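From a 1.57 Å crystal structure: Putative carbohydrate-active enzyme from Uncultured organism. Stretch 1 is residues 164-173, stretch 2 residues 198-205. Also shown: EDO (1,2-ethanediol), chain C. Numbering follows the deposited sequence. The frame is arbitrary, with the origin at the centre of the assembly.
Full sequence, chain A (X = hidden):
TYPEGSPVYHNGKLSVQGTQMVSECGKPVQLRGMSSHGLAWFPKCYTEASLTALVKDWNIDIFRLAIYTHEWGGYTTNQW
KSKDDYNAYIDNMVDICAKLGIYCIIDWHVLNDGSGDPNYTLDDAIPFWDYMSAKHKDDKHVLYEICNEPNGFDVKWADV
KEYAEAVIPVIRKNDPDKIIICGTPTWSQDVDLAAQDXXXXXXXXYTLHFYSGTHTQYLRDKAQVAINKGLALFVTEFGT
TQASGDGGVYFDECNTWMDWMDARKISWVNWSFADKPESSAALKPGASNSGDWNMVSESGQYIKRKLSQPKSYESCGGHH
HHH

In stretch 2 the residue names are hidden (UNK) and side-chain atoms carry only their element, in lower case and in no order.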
# COMPACT_ATOMS: atom_id res chain seq x y z
N ALA A 164 -11.92 7.33 10.56
CA ALA A 164 -11.58 5.94 10.84
C ALA A 164 -12.61 5.29 11.77
O ALA A 164 -12.92 4.11 11.63
CB ALA A 164 -10.19 5.85 11.45
N GLU A 165 -13.11 6.05 12.73
CA GLU A 165 -14.10 5.51 13.66
C GLU A 165 -15.48 5.32 12.98
O GLU A 165 -16.34 4.62 13.52
CB GLU A 165 -14.17 6.40 14.90
CG GLU A 165 -12.92 6.23 15.77
CD GLU A 165 -12.80 7.18 16.94
OE1 GLU A 165 -13.56 8.17 17.02
OE2 GLU A 165 -11.91 6.94 17.79
N ALA A 166 -15.66 5.91 11.80
CA ALA A 166 -16.84 5.65 10.95
C ALA A 166 -16.67 4.41 10.07
O ALA A 166 -17.58 3.58 9.95
CB ALA A 166 -17.16 6.89 10.06
N VAL A 167 -15.50 4.27 9.46
CA VAL A 167 -15.25 3.18 8.52
C VAL A 167 -14.84 1.85 9.18
O VAL A 167 -15.24 0.79 8.72
CB VAL A 167 -14.15 3.62 7.48
CG1 VAL A 167 -13.66 2.45 6.65
CG2 VAL A 167 -14.68 4.76 6.57
N ILE A 168 -14.03 1.88 10.24
CA ILE A 168 -13.50 0.64 10.78
C ILE A 168 -14.62 -0.26 11.33
O ILE A 168 -14.58 -1.47 11.12
CB ILE A 168 -12.41 0.90 11.84
CG1 ILE A 168 -11.15 1.43 11.12
CG2 ILE A 168 -12.08 -0.37 12.65
CD1 ILE A 168 -10.04 1.84 12.04
N PRO A 169 -15.63 0.31 12.01
CA PRO A 169 -16.71 -0.60 12.45
C PRO A 169 -17.45 -1.28 11.30
O PRO A 169 -17.96 -2.40 11.45
CB PRO A 169 -17.65 0.33 13.24
CG PRO A 169 -16.74 1.43 13.74
CD PRO A 169 -15.78 1.66 12.59
N VAL A 170 -17.55 -0.61 10.16
CA VAL A 170 -18.20 -1.16 8.98
C VAL A 170 -17.38 -2.32 8.43
O VAL A 170 -17.92 -3.34 7.99
CB VAL A 170 -18.39 -0.07 7.91
CG1 VAL A 170 -18.87 -0.66 6.60
CG2 VAL A 170 -19.37 1.00 8.41
N ILE A 171 -16.06 -2.17 8.45
CA ILE A 171 -15.18 -3.25 8.02
C ILE A 171 -15.21 -4.43 9.01
O ILE A 171 -15.35 -5.59 8.62
CB ILE A 171 -13.73 -2.72 7.85
CG1 ILE A 171 -13.66 -1.79 6.64
CG2 ILE A 171 -12.72 -3.89 7.75
CD1 ILE A 171 -12.27 -1.12 6.47
N ARG A 172 -15.09 -4.13 10.29
CA ARG A 172 -14.89 -5.16 11.31
C ARG A 172 -16.16 -5.97 11.58
O ARG A 172 -16.07 -7.10 12.04
CB ARG A 172 -14.36 -4.52 12.60
CG ARG A 172 -12.91 -4.02 12.48
CD ARG A 172 -11.94 -5.20 12.52
NE ARG A 172 -10.58 -4.97 12.01
CZ ARG A 172 -9.55 -4.54 12.73
NH1 ARG A 172 -9.71 -4.20 14.01
NH2 ARG A 172 -8.37 -4.40 12.15
N LYS A 173 -17.33 -5.43 11.25
CA LYS A 173 -18.55 -6.24 11.40
C LYS A 173 -18.55 -7.40 10.39
O LYS A 173 -19.18 -8.43 10.64
CB LYS A 173 -19.81 -5.39 11.24
CG LYS A 173 -20.17 -5.00 9.84
CD LYS A 173 -21.56 -4.41 9.78
CE LYS A 173 -21.85 -3.78 8.44
NZ LYS A 173 -22.09 -4.80 7.39
N UNK A 198 -4.07 7.50 19.80
CA UNK A 198 -4.27 6.43 18.81
C UNK A 198 -5.66 5.81 18.82
O UNK A 198 -6.41 5.93 19.80
c UNK A 198 -3.06 7.16 20.80
c UNK A 198 -2.78 5.71 20.55
c UNK A 198 -3.22 5.38 19.19
N UNK A 199 -5.99 5.15 17.71
CA UNK A 199 -7.22 4.36 17.60
C UNK A 199 -7.24 3.20 18.60
O UNK A 199 -6.19 2.63 18.92
c UNK A 199 -7.54 4.85 15.09
c UNK A 199 -8.98 5.34 15.12
c UNK A 199 -7.37 3.81 16.17
c UNK A 199 -7.19 4.27 13.71
N UNK A 200 -8.42 2.84 19.10
CA UNK A 200 -8.52 1.77 20.11
C UNK A 200 -8.74 0.36 19.56
O UNK A 200 -8.93 -0.59 20.32
c UNK A 200 -9.65 2.09 21.10
o UNK A 200 -9.33 3.26 21.82
N UNK A 201 -8.69 0.21 18.24
CA UNK A 201 -8.95 -1.08 17.60
C UNK A 201 -7.67 -1.92 17.51
O UNK A 201 -6.58 -1.37 17.44
c UNK A 201 -13.09 0.37 16.38
c UNK A 201 -11.71 2.16 15.61
o UNK A 201 -14.04 2.51 15.89
c UNK A 201 -9.49 -0.86 16.18
c UNK A 201 -10.61 1.35 15.69
c UNK A 201 -12.95 1.68 15.97
c UNK A 201 -11.96 -0.45 16.45
c UNK A 201 -10.71 0.03 16.11
N UNK A 202 -7.83 -3.24 17.47
CA UNK A 202 -6.73 -4.17 17.22
C UNK A 202 -6.34 -4.22 15.72
O UNK A 202 -7.15 -3.89 14.85
c UNK A 202 -7.42 -5.73 19.13
c UNK A 202 -7.10 -5.61 17.65
o UNK A 202 -8.31 -6.55 19.46
o UNK A 202 -6.77 -5.05 19.95
N UNK A 203 -5.14 -4.72 15.45
CA UNK A 203 -4.66 -4.97 14.08
C UNK A 203 -4.78 -3.72 13.21
O UNK A 203 -5.30 -3.77 12.09
n UNK A 203 -5.80 -8.44 14.07
o UNK A 203 -3.71 -7.64 14.19
c UNK A 203 -4.90 -7.48 13.92
c UNK A 203 -5.41 -6.16 13.45
N UNK A 204 -4.28 -2.61 13.74
CA UNK A 204 -4.21 -1.35 13.01
C UNK A 204 -2.76 -0.90 12.88
O UNK A 204 -1.98 -0.94 13.84
c UNK A 204 -6.53 -0.60 13.68
c UNK A 204 -4.85 1.12 13.01
c UNK A 204 -5.05 -0.23 13.69
N UNK A 205 -2.41 -0.46 11.67
CA UNK A 205 -1.11 0.15 11.38
C UNK A 205 -1.35 1.56 10.84
O UNK A 205 -2.47 1.89 10.44
s UNK A 205 0.81 -3.16 9.66
c UNK A 205 -0.31 -0.69 10.36
c UNK A 205 -0.11 -2.13 10.84
c UNK A 205 2.46 -2.57 9.96
C1 EDO C . 0.06 -0.73 17.62
O1 EDO C . -0.22 -2.07 17.21
C2 EDO C . -0.79 0.22 16.78
O2 EDO C . -0.18 0.41 15.49
O HOH W 1 -10.67 4.69 18.72

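Position 198 carries three side-chain carbons, and the third closes a five-membered ring onto the backbone nitrogen, a closure unique to proline among the standard residues. Pro-198 makes no contact with the helix of stretch 1.

At position 199 there are four carbons, forked at the second, with no heteroatom. One terminal methyl lies 3.9 Å from CB of Ala-164, and the other lies 4.1 Å from CD1 of Ile-168. A branch at the second carbon rather than the first indicates leucine. In Leu-199 (chi1 m, chi2 t), CD2 is the closer methyl to CB of Ala-164, but CD1 also comes within 4.1 Å of that CB, besides lying 4.1 Å from CD1 of Ile-168; the side chain is buried.

Position 200 has one carbon followed by one oxygen, the pattern of serine. The side chain of Ser-200 stays clear of the helix, but its backbone N donates to a water (2.9 Å from N to the water oxygen) that in turn donates to Glu-165 OE2 (2.7 Å from the water oxygen to OE2), so the two stretches are bridged by solvent here.

Position 201 shows one carbon leading to a six-carbon ring that bears a single oxygen at its far end. CG2 of Ile-168 sits 3.6 Å from the ring centroid and only 6° off its normal, a CH-pi contact over one face. The hydroxylated ring identifies tyrosine. The ring of Tyr-201 extends over the helix surface so that its OH lies 3.7 Å from CA of Glu-165 and 3.6 Å from CG of Pro-169, while CG of Glu-165 lies at the ring edge.

Position 202 has two carbons, the second carrying two oxygens. Its backbone O, rather than its side chain, meets stretch 1, lying 2.7 Å from Arg-172 NH1. A carboxylate on the second carbon means aspartate, and that group of Asp-202 forms no salt bridge with Arg-172.

The two carbons at position 203 end in one oxygen and one nitrogen. CB approaches Arg-172 NH2 to 3.7 Å, and the terminal amide identifies asparagine. Asn-203 has positive phi and psi (54/50), a conformation that asparagine tolerates comparatively well.

Position 204 has three carbons branched at the first, one of them 4.5 Å from Arg-172 NH2: valine. Val-204 begins the strand, and its backbone O accepts a hydrogen bond from O2 of the ethanediol, 2.8 Å away.

At position 205, two carbons, a sulfur and a final carbon form an unbranched chain, which is methionine. Met-205 is out of reach of stretch 1.

The contact combines apolar packing with a polar clamp. Ala-164 and Ile-168 receive Leu-199, and Ile-168 also packs against Tyr-201. One helical turn beyond Ile-168, Arg-172 extends its guanidinium to two successive carbonyls near its plane: NH1 donates to Asp-202 O at 2.7 Å, whereas NH2 makes weak bonds to Asp-202 O at 3.0 Å and Asn-203 O at 3.1 Å. Because these acceptors are backbone atoms, the arginine holds the course of the loop itself just before the strand.

Stretch 2 (198-205) PLSYDNVM
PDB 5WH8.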